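Local coordinates for putative NAD(P)H nitroreductase MhqN (Bacillus subtilis, PDB 3BEM), which binds FMN as a homodimeric member of the nitroreductase family and may contribute to the degradation of aromatic compounds, at residues B[53-57]-B[102-106]; B[94-99]-B[139-143]; B[151-155]-B[190-194]. The protein carries 3 engineered substitutions. All coordinates share one frame. Residue numbers count along the deposited sequence, not the author numbering.

Contact 1 (B[53-57]-B[102-106]). With FMN (flavin mononucleotide), chain E.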
loop_
_atom_site.group_PDB
_atom_site.type_symbol
_atom_site.label_atom_id
_atom_site.label_comp_id
_atom_site.label_asym_id
_atom_site.label_seq_id
_atom_site.Cartn_x
_atom_site.Cartn_y
_atom_site.Cartn_z
ATOM N N ALA B 53 0.453 8.675 7.273
ATOM C CA ALA B 53 1.303 9.855 7.473
ATOM C C ALA B 53 0.654 10.743 8.526
ATOM O O ALA B 53 -0.507 11.053 8.419
ATOM C CB ALA B 53 1.431 10.619 6.185
ATOM N N PHE B 54 1.423 11.093 9.565
ATOM C CA PHE B 54 0.967 11.973 10.645
ATOM C C PHE B 54 -0.252 11.442 11.386
ATOM O O PHE B 54 -0.963 12.204 12.054
ATOM C CB PHE B 54 0.666 13.399 10.094
ATOM C CG PHE B 54 1.832 14.043 9.369
ATOM C CD1 PHE B 54 2.783 14.756 10.064
ATOM C CD2 PHE B 54 1.960 13.916 7.997
ATOM C CE1 PHE B 54 3.837 15.328 9.387
ATOM C CE2 PHE B 54 3.024 14.476 7.315
ATOM C CZ PHE B 54 3.959 15.180 8.017
ATOM N N ASN B 55 -0.525 10.133 11.258
ATOM C CA ASN B 55 -1.724 9.506 11.814
ATOM C C ASN B 55 -3.009 10.179 11.350
ATOM O O ASN B 55 -3.971 10.232 12.088
ATOM C CB ASN B 55 -1.641 9.487 13.315
ATOM C CG ASN B 55 -2.675 8.602 13.962
ATOM O OD1 ASN B 55 -3.023 7.543 13.434
ATOM N ND2 ASN B 55 -3.197 9.050 15.146
ATOM N N LEU B 56 -2.986 10.765 10.145
ATOM C CA LEU B 56 -4.159 11.450 9.613
ATOM C C LEU B 56 -5.261 10.507 9.121
ATOM O O LEU B 56 -6.395 10.946 8.930
ATOM C CB LEU B 56 -3.762 12.429 8.517
ATOM C CG LEU B 56 -3.005 13.659 9.003
ATOM C CD1 LEU B 56 -2.523 14.370 7.795
ATOM C CD2 LEU B 56 -3.926 14.559 9.849
ATOM N N GLN B 57 -4.935 9.206 8.927
ATOM C CA GLN B 57 -5.984 8.218 8.634
ATOM C C GLN B 57 -6.849 8.688 7.405
ATOM O O GLN B 57 -8.080 8.846 7.465
ATOM C CB GLN B 57 -6.776 7.966 9.887
ATOM C CG GLN B 57 -5.940 7.383 10.993
ATOM C CD GLN B 57 -6.619 7.492 12.350
ATOM O OE1 GLN B 57 -7.565 6.773 12.594
ATOM N NE2 GLN B 57 -6.162 8.435 13.217
ATOM N N ALA B 102 -6.314 17.200 11.482
ATOM C CA ALA B 102 -5.229 17.132 12.476
ATOM C C ALA B 102 -5.691 17.636 13.864
ATOM O O ALA B 102 -5.480 16.978 14.868
ATOM C CB ALA B 102 -3.994 17.924 11.998
ATOM N N ALA B 103 -6.335 18.787 13.904
ATOM C CA ALA B 103 -6.774 19.369 15.185
ATOM C C ALA B 103 -7.661 18.389 15.943
ATOM O O ALA B 103 -7.495 18.225 17.143
ATOM C CB ALA B 103 -7.487 20.664 14.955
ATOM N N ASP B 104 -8.614 17.744 15.266
ATOM C CA ASP B 104 -9.460 16.758 15.928
ATOM C C ASP B 104 -8.731 15.491 16.300
ATOM O O ASP B 104 -8.917 14.968 17.396
ATOM C CB ASP B 104 -10.656 16.390 15.044
ATOM C CG ASP B 104 -11.650 17.545 14.876
ATOM O OD1 ASP B 104 -11.967 18.254 15.873
ATOM O OD2 ASP B 104 -12.111 17.743 13.724
ATOM N N ILE B 105 -7.903 14.970 15.391
ATOM C CA ILE B 105 -7.192 13.721 15.667
ATOM C C ILE B 105 -6.243 13.828 16.869
ATOM O O ILE B 105 -6.180 12.894 17.690
ATOM C CB ILE B 105 -6.471 13.224 14.407
ATOM C CG1 ILE B 105 -7.528 12.849 13.360
ATOM C CG2 ILE B 105 -5.498 12.042 14.768
ATOM C CD1 ILE B 105 -6.966 12.407 12.001
ATOM N N TYR B 106 -5.581 14.970 17.021
ATOM C CA TYR B 106 -4.543 15.155 18.024
ATOM C C TYR B 106 -5.112 15.659 19.371
ATOM O O TYR B 106 -4.411 15.715 20.355
ATOM C CB TYR B 106 -3.461 16.126 17.570
ATOM C CG TYR B 106 -2.761 15.759 16.285
ATOM C CD1 TYR B 106 -2.771 14.438 15.811
ATOM C CD2 TYR B 106 -2.059 16.700 15.569
ATOM C CE1 TYR B 106 -2.150 14.106 14.601
ATOM C CE2 TYR B 106 -1.459 16.392 14.406
ATOM C CZ TYR B 106 -1.492 15.084 13.918
ATOM O OH TYR B 106 -0.840 14.801 12.720
HETATM N N1 FMN E . 7.138 8.851 10.874
HETATM C C2 FMN E . 8.228 9.667 11.104
HETATM O O2 FMN E . 8.779 9.640 12.213
HETATM N N3 FMN E . 8.694 10.517 10.112
HETATM C C4 FMN E . 8.082 10.586 8.868
HETATM O O4 FMN E . 8.673 11.227 7.973
HETATM C C4A FMN E . 6.951 9.751 8.644
HETATM N N5 FMN E . 6.277 9.772 7.424
HETATM C C5A FMN E . 5.236 8.876 7.199
HETATM C C6 FMN E . 4.607 8.827 5.943
HETATM C C7 FMN E . 3.514 7.967 5.673
HETATM C C7M FMN E . 3.294 7.505 4.245
HETATM C C8 FMN E . 3.087 7.121 6.689
HETATM C C8M FMN E . 2.445 5.824 6.311
HETATM C C9 FMN E . 3.710 7.158 7.947
HETATM C C9A FMN E . 4.784 8.020 8.237
HETATM N N10 FMN E . 5.410 8.037 9.478
HETATM C C10 FMN E . 6.504 8.873 9.658
HETATM C "C1'" FMN E . 4.826 7.262 10.655
HETATM C "C2'" FMN E . 3.411 7.741 11.091
HETATM O "O2'" FMN E . 3.484 8.905 11.907
HETATM C "C3'" FMN E . 2.717 6.592 11.855
HETATM O "O3'" FMN E . 2.475 5.536 10.903
HETATM C "C4'" FMN E . 1.454 7.002 12.647
HETATM O "O4'" FMN E . 1.722 8.000 13.623
HETATM C "C5'" FMN E . 0.819 5.854 13.463
HETATM O "O5'" FMN E . 1.738 5.101 14.270
HETATM P P FMN E . 1.609 3.498 14.195
HETATM O O1P FMN E . 2.614 2.858 15.023
HETATM O O2P FMN E . 0.348 3.101 14.776
HETATM O O3P FMN E . 1.821 3.226 12.767
#

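Contact 2 (B[94-99]-B[139-143])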
loop_
_atom_site.group_PDB
_atom_site.type_symbol
_atom_site.label_atom_id
_atom_site.label_comp_id
_atom_site.label_asym_id
_atom_site.label_seq_id
_atom_site.Cartn_x
_atom_site.Cartn_y
_atom_site.Cartn_z
ATOM N N GLY B 94 -9.208 8.102 -0.782
ATOM C CA GLY B 94 -8.245 8.865 -0.040
ATOM C C GLY B 94 -8.670 10.316 0.070
ATOM O O GLY B 94 -8.937 10.980 -0.928
ATOM N N ASP B 95 -8.749 10.817 1.292
ATOM C CA ASP B 95 -9.103 12.227 1.508
ATOM C C ASP B 95 -7.952 13.166 1.156
ATOM O O ASP B 95 -6.942 13.210 1.845
ATOM C CB ASP B 95 -9.479 12.390 2.951
ATOM C CG ASP B 95 -10.100 13.704 3.276
ATOM O OD1 ASP B 95 -10.251 14.569 2.403
ATOM O OD2 ASP B 95 -10.493 13.846 4.469
ATOM N N LYS B 96 -8.148 13.963 0.095
ATOM C CA LYS B 96 -7.191 14.978 -0.316
ATOM C C LYS B 96 -7.095 16.140 0.679
ATOM O O LYS B 96 -6.124 16.901 0.660
ATOM C CB LYS B 96 -7.554 15.491 -1.708
ATOM C CG LYS B 96 -7.362 14.460 -2.804
ATOM C CD LYS B 96 -7.788 14.955 -4.188
ATOM C CE LYS B 96 -9.254 15.141 -4.331
ATOM N NZ LYS B 96 -9.639 15.478 -5.754
ATOM N N GLN B 97 -8.061 16.259 1.566
ATOM C CA GLN B 97 -8.048 17.283 2.648
ATOM C C GLN B 97 -7.874 16.658 4.040
ATOM O O GLN B 97 -8.303 17.225 5.051
ATOM C CB GLN B 97 -9.350 18.114 2.593
ATOM C CG GLN B 97 -9.564 18.795 1.267
ATOM C CD GLN B 97 -8.392 19.700 0.877
ATOM O OE1 GLN B 97 -7.901 19.645 -0.245
ATOM N NE2 GLN B 97 -7.932 20.513 1.813
ATOM N N ALA B 98 -7.238 15.466 4.085
ATOM C CA ALA B 98 -7.053 14.725 5.367
ATOM C C ALA B 98 -6.422 15.595 6.448
ATOM O O ALA B 98 -6.756 15.493 7.615
ATOM C CB ALA B 98 -6.184 13.462 5.156
ATOM N N TYR B 99 -5.516 16.474 6.052
ATOM C CA TYR B 99 -4.768 17.229 7.013
ATOM C C TYR B 99 -5.636 18.161 7.844
ATOM O O TYR B 99 -5.259 18.541 8.946
ATOM C CB TYR B 99 -3.692 18.026 6.300
ATOM C CG TYR B 99 -4.228 19.123 5.418
ATOM C CD1 TYR B 99 -4.620 18.858 4.105
ATOM C CD2 TYR B 99 -4.375 20.419 5.891
ATOM C CE1 TYR B 99 -5.115 19.854 3.300
ATOM C CE2 TYR B 99 -4.888 21.417 5.081
ATOM C CZ TYR B 99 -5.237 21.114 3.782
ATOM O OH TYR B 99 -5.751 22.103 2.990
ATOM N N LYS B 139 -1.051 16.803 -1.717
ATOM C CA LYS B 139 -2.275 16.382 -1.055
ATOM C C LYS B 139 -2.892 15.184 -1.742
ATOM O O LYS B 139 -3.362 14.259 -1.095
ATOM C CB LYS B 139 -3.304 17.520 -1.016
ATOM C CG LYS B 139 -2.926 18.695 -0.092
ATOM C CD LYS B 139 -3.909 19.816 -0.251
ATOM C CE LYS B 139 -3.442 21.054 0.453
ATOM N NZ LYS B 139 -4.447 22.153 0.224
ATOM N N ARG B 140 -2.880 15.200 -3.078
ATOM C CA ARG B 140 -3.423 14.086 -3.843
ATOM C C ARG B 140 -2.494 12.869 -3.797
ATOM O O ARG B 140 -2.982 11.730 -3.704
ATOM C CB ARG B 140 -3.682 14.546 -5.290
ATOM C CG ARG B 140 -4.298 13.496 -6.157
ATOM C CD ARG B 140 -4.815 14.085 -7.464
ATOM N NE ARG B 140 -5.342 12.980 -8.223
ATOM C CZ ARG B 140 -4.625 12.229 -9.032
ATOM N NH1 ARG B 140 -3.363 12.520 -9.281
ATOM N NH2 ARG B 140 -5.196 11.173 -9.604
ATOM N N ASP B 141 -1.191 13.102 -3.919
ATOM C CA ASP B 141 -0.204 12.026 -3.771
ATOM C C ASP B 141 -0.427 11.291 -2.436
ATOM O O ASP B 141 -0.354 10.053 -2.388
ATOM C CB ASP B 141 1.223 12.549 -3.737
ATOM C CG ASP B 141 1.715 13.116 -5.037
ATOM O OD1 ASP B 141 1.017 12.960 -6.067
ATOM O OD2 ASP B 141 2.829 13.718 -4.987
ATOM N N GLU B 142 -0.665 12.076 -1.387
ATOM C CA GLU B 142 -0.848 11.555 -0.032
ATOM C C GLU B 142 -2.113 10.740 0.079
ATOM O O GLU B 142 -2.129 9.677 0.726
ATOM C CB GLU B 142 -0.841 12.716 0.984
ATOM C CG GLU B 142 0.571 13.105 1.351
ATOM C CD GLU B 142 1.269 12.033 2.194
ATOM O OE1 GLU B 142 0.989 11.916 3.403
ATOM O OE2 GLU B 142 2.089 11.290 1.638
ATOM N N ALA B 143 -3.154 11.182 -0.606
ATOM C CA ALA B 143 -4.419 10.434 -0.695
ATOM C C ALA B 143 -4.160 9.050 -1.295
ATOM O O ALA B 143 -4.627 8.044 -0.761
ATOM C CB ALA B 143 -5.411 11.187 -1.538
HETATM O O HOH W 1 -4.186 13.816 1.621
#

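Contact 3 (B[151-155]-B[190-194])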
loop_
_atom_site.group_PDB
_atom_site.type_symbol
_atom_site.label_atom_id
_atom_site.label_comp_id
_atom_site.label_asym_id
_atom_site.label_seq_id
_atom_site.Cartn_x
_atom_site.Cartn_y
_atom_site.Cartn_z
ATOM N N ALA B 151 -5.117 -0.305 1.632
ATOM C CA ALA B 151 -5.696 -1.327 0.761
ATOM C C ALA B 151 -4.926 -2.634 0.852
ATOM O O ALA B 151 -5.504 -3.715 0.792
ATOM C CB ALA B 151 -5.733 -0.799 -0.664
HETATM N N MSE B 152 -3.594 -2.577 0.919
HETATM C CA MSE B 152 -2.810 -3.793 1.033
HETATM C C MSE B 152 -3.113 -4.517 2.340
HETATM O O MSE B 152 -3.240 -5.742 2.392
HETATM C CB MSE B 152 -1.331 -3.487 0.913
HETATM C CG MSE B 152 -0.428 -4.673 0.933
HETATM SE SE MSE B 152 -0.421 -5.678 -0.758
HETATM C CE MSE B 152 -1.584 -7.163 -0.326
HETATM N N MSE B 153 -3.237 -3.734 3.417
HETATM C CA MSE B 153 -3.643 -4.273 4.698
HETATM C C MSE B 153 -5.033 -4.913 4.605
HETATM O O MSE B 153 -5.261 -6.008 5.145
HETATM C CB MSE B 153 -3.589 -3.197 5.806
HETATM C CG MSE B 153 -4.084 -3.698 7.127
HETATM SE SE MSE B 153 -2.827 -4.812 7.969
HETATM C CE MSE B 153 -1.624 -3.389 8.790
ATOM N N PHE B 154 -5.956 -4.257 3.914
ATOM C CA PHE B 154 -7.298 -4.872 3.714
ATOM C C PHE B 154 -7.198 -6.251 3.041
ATOM O O PHE B 154 -7.805 -7.218 3.487
ATOM C CB PHE B 154 -8.248 -3.978 2.917
ATOM C CG PHE B 154 -9.612 -4.628 2.727
ATOM C CD1 PHE B 154 -10.532 -4.657 3.767
ATOM C CD2 PHE B 154 -9.879 -5.387 1.596
ATOM C CE1 PHE B 154 -11.713 -5.338 3.632
ATOM C CE2 PHE B 154 -11.061 -6.079 1.470
ATOM C CZ PHE B 154 -11.979 -6.044 2.499
HETATM N N MSE B 155 -6.471 -6.314 1.942
HETATM C CA MSE B 155 -6.364 -7.547 1.175
HETATM C C MSE B 155 -5.736 -8.692 2.005
HETATM O O MSE B 155 -6.172 -9.821 1.889
HETATM C CB MSE B 155 -5.680 -7.278 -0.181
HETATM C CG MSE B 155 -6.531 -6.445 -1.052
HETATM SE SE MSE B 155 -5.676 -6.373 -2.818
HETATM C CE MSE B 155 -4.479 -4.851 -2.482
HETATM N N MSE B 190 -8.643 3.070 -5.527
HETATM C CA MSE B 190 -8.784 1.748 -6.117
HETATM C C MSE B 190 -10.122 1.167 -5.793
HETATM O O MSE B 190 -10.838 1.684 -4.954
HETATM C CB MSE B 190 -7.643 0.784 -5.712
HETATM C CG MSE B 190 -7.543 0.196 -4.442
HETATM SE SE MSE B 190 -5.891 -1.030 -4.531
HETATM C CE MSE B 190 -4.792 0.464 -4.099
HETATM N N MSE B 191 -10.434 0.121 -6.528
HETATM C CA MSE B 191 -11.594 -0.706 -6.285
HETATM C C MSE B 191 -11.065 -2.081 -5.839
HETATM O O MSE B 191 -10.042 -2.544 -6.316
HETATM C CB MSE B 191 -12.412 -0.776 -7.571
HETATM C CG MSE B 191 -13.619 -1.622 -7.518
HETATM SE SE MSE B 191 -14.478 -1.569 -9.330
HETATM C CE MSE B 191 -14.853 0.304 -9.267
ATOM N N ILE B 192 -11.744 -2.726 -4.901
ATOM C CA ILE B 192 -11.401 -4.083 -4.506
ATOM C C ILE B 192 -12.656 -4.897 -4.490
ATOM O O ILE B 192 -13.586 -4.562 -3.739
ATOM C CB ILE B 192 -10.753 -4.150 -3.110
ATOM C CG1 ILE B 192 -9.493 -3.237 -3.063
ATOM C CG2 ILE B 192 -10.386 -5.599 -2.755
ATOM C CD1 ILE B 192 -8.902 -3.064 -1.646
ATOM N N THR B 193 -12.668 -5.968 -5.265
ATOM C CA THR B 193 -13.732 -6.960 -5.140
ATOM C C THR B 193 -13.323 -7.995 -4.130
ATOM O O THR B 193 -12.141 -8.344 -4.014
ATOM C CB THR B 193 -14.108 -7.619 -6.471
ATOM O OG1 THR B 193 -12.948 -7.952 -7.219
ATOM C CG2 THR B 193 -14.990 -6.718 -7.276
ATOM N N ILE B 194 -14.313 -8.543 -3.413
ATOM C CA ILE B 194 -14.082 -9.591 -2.435
ATOM C C ILE B 194 -15.127 -10.687 -2.639
ATOM O O ILE B 194 -16.273 -10.416 -2.998
ATOM C CB ILE B 194 -14.096 -9.020 -0.983
ATOM C CG1 ILE B 194 -13.719 -10.113 0.007
ATOM C CG2 ILE B 194 -15.494 -8.387 -0.643
ATOM C CD1 ILE B 194 -13.442 -9.585 1.391
#

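Contact 1 (B[53-57]-B[102-106])
The loop 53-57 forms part of the FMN pocket of this nitroreductase, and the start of helix 102-111 backs it on the side remote from the flavin. Ala53 N lies 3.1 Å from FMN C8, Phe54 N is 3.8 Å from the ribityl O2', and Asn55 CB is 3.7 Å from O4'. A tight turn shapes this wall: Leu56 N bonds to Ala53 O at 3.0 Å, with positive phi at both Phe54 and Asn55. The turn exposes the carbonyl of Phe54 to the helix, where Tyr106 OH donates to Phe54 O at 2.7 Å, in line with the edge of the tyrosine ring. The same hydroxyl is hydrogen-bonded to Thr127. Apolar packing fills the gap beside this bond: Leu56 CD2 rests on Ala102 CB at 4.0 Å and reaches Ile105 CD1 at 4.3 Å. Ile105, pointing at the loop, also makes van der Waals contacts with the loop carbonyls, its CD1 3.4 Å from Leu56 O and its CG2 3.6 Å from Asn55 O. Within the loop, Gln57 NE2 bonds back to Asn55 O at 3.1 Å. The second subunit completes the setting: Gln57 OE1 accepts from its Lys209 N, Asn55 ND2 bonds to its Tyr207 O, and its Arg23, Ser25, Lys82, Ile169, Arg205 and Arg208 bind the same FMN. Within the chain, the loop joins helix 37-47 to strand 59-64, and helix 117-134 packs against both segments, Tyr131 touching Ala53 and Leu56, and Met123 touching Tyr106.

Contact 2 (B[94-99]-B[139-143])
Two of the polar links meet at Tyr99 OH. Lys139 NZ donates to Tyr99 OH at 3.1 Å, and Gln97 NE2 makes a weak bond of 2.9 Å to the same oxygen; Gln97 NE2 is also bonded to Gln100. The lysine charge is met by salt bridges to Glu136 and Glu132. Arg140 forms salt bridges with Glu187 and with Asp141 of the second subunit, placing this turn of the helix at the dimer interface. A water bridges the backbones, donating to Asp95 O at 2.8 Å and to Lys139 O at 2.9 Å. Inside 94-99, Asp95 OD1 accepts from Gln97 N at 2.9 Å, an Asx turn, overlapping a type I beta turn from Asp95 to Ala98 closed by Ala98 N to Asp95 O at 3.2 Å. These turns end strand 88-95 of the antiparallel sheet, where the chain bends over the long helix 136-161. The remaining contacts between the segments are van der Waals packing. Ala143 CB approaches Gly94 O to 3.6 Å, and a CB on Gly94 would fall 2.4 Å from Ala143 O, too close for any side chain there. The aliphatic part of Lys96 lies across the helix, CG 4.0 Å from Ala143 CB and 4.1 Å from Arg140 CA, and Lys96 O meets Lys139 CB at 3.3 Å.

Contact 3 (B[151-155]-B[190-194])
Ile192 sends its CD1 into a hollow between three helix side chains, 4.0 Å from Ala151 CB, 4.1 Å from Phe154 CD2 and 4.2 Å from Met155 CG. Met190, a selenomethionine like the other methionines here, precedes it along the strand and lays CE on Ala151 CB at 3.8 Å; Ile194 follows, its CD1 4.0 Å from Phe154 CZ. All three have CA-to-CB bonds directed at helix 151-155, whereas Thr193 between them points away. The axes of segments 151-155 and 190-194 run almost parallel, 4° apart in N-to-C direction, and approach to 10.6 Å, so the residue order is kept along the interface: Ala151 meets Met190 and Ile192, and Phe154 meets Ile192 and Ile194. Such packing of a long helix on one face of an antiparallel sheet forms the alpha+beta core of the nitroreductase fold; strand 186-195 is an inner strand, bonded to 88-95 and 164-168. Helix 37-47 covers the same hydrophobic layer, with Leu40, Met43, Val47 and the ring of Phe44 on Phe154. Met152, directed away from the strand, packs on Met152 of the second subunit. The side chain of Met190 comes within about 5 Å of a bound FMN, nearest atoms.

From the N terminus, contact 1 opens at the loop 53-57 after helix 37-47 and closes on helix 102-111, enclosing strands 59-64 and 88-95. Before it closes, contact 2 opens at the end of strand 88-95, and the chain then passes through helices 102-111 and 117-134 before returning at 139-143; the two loops therefore cross. They also touch, with Leu56 CD1 3.7 Å from Tyr99 CA. Contact 3 follows in series, from further along helix 136-161 to strand 186-195, with strand 164-168 between. Helix 136-161 thus serves contacts 2 and 3, meeting neighbouring strands of one sheet, while contact 1 ties the FMN-lining loop to the start of helix 102-111. All three contacts reach the second subunit.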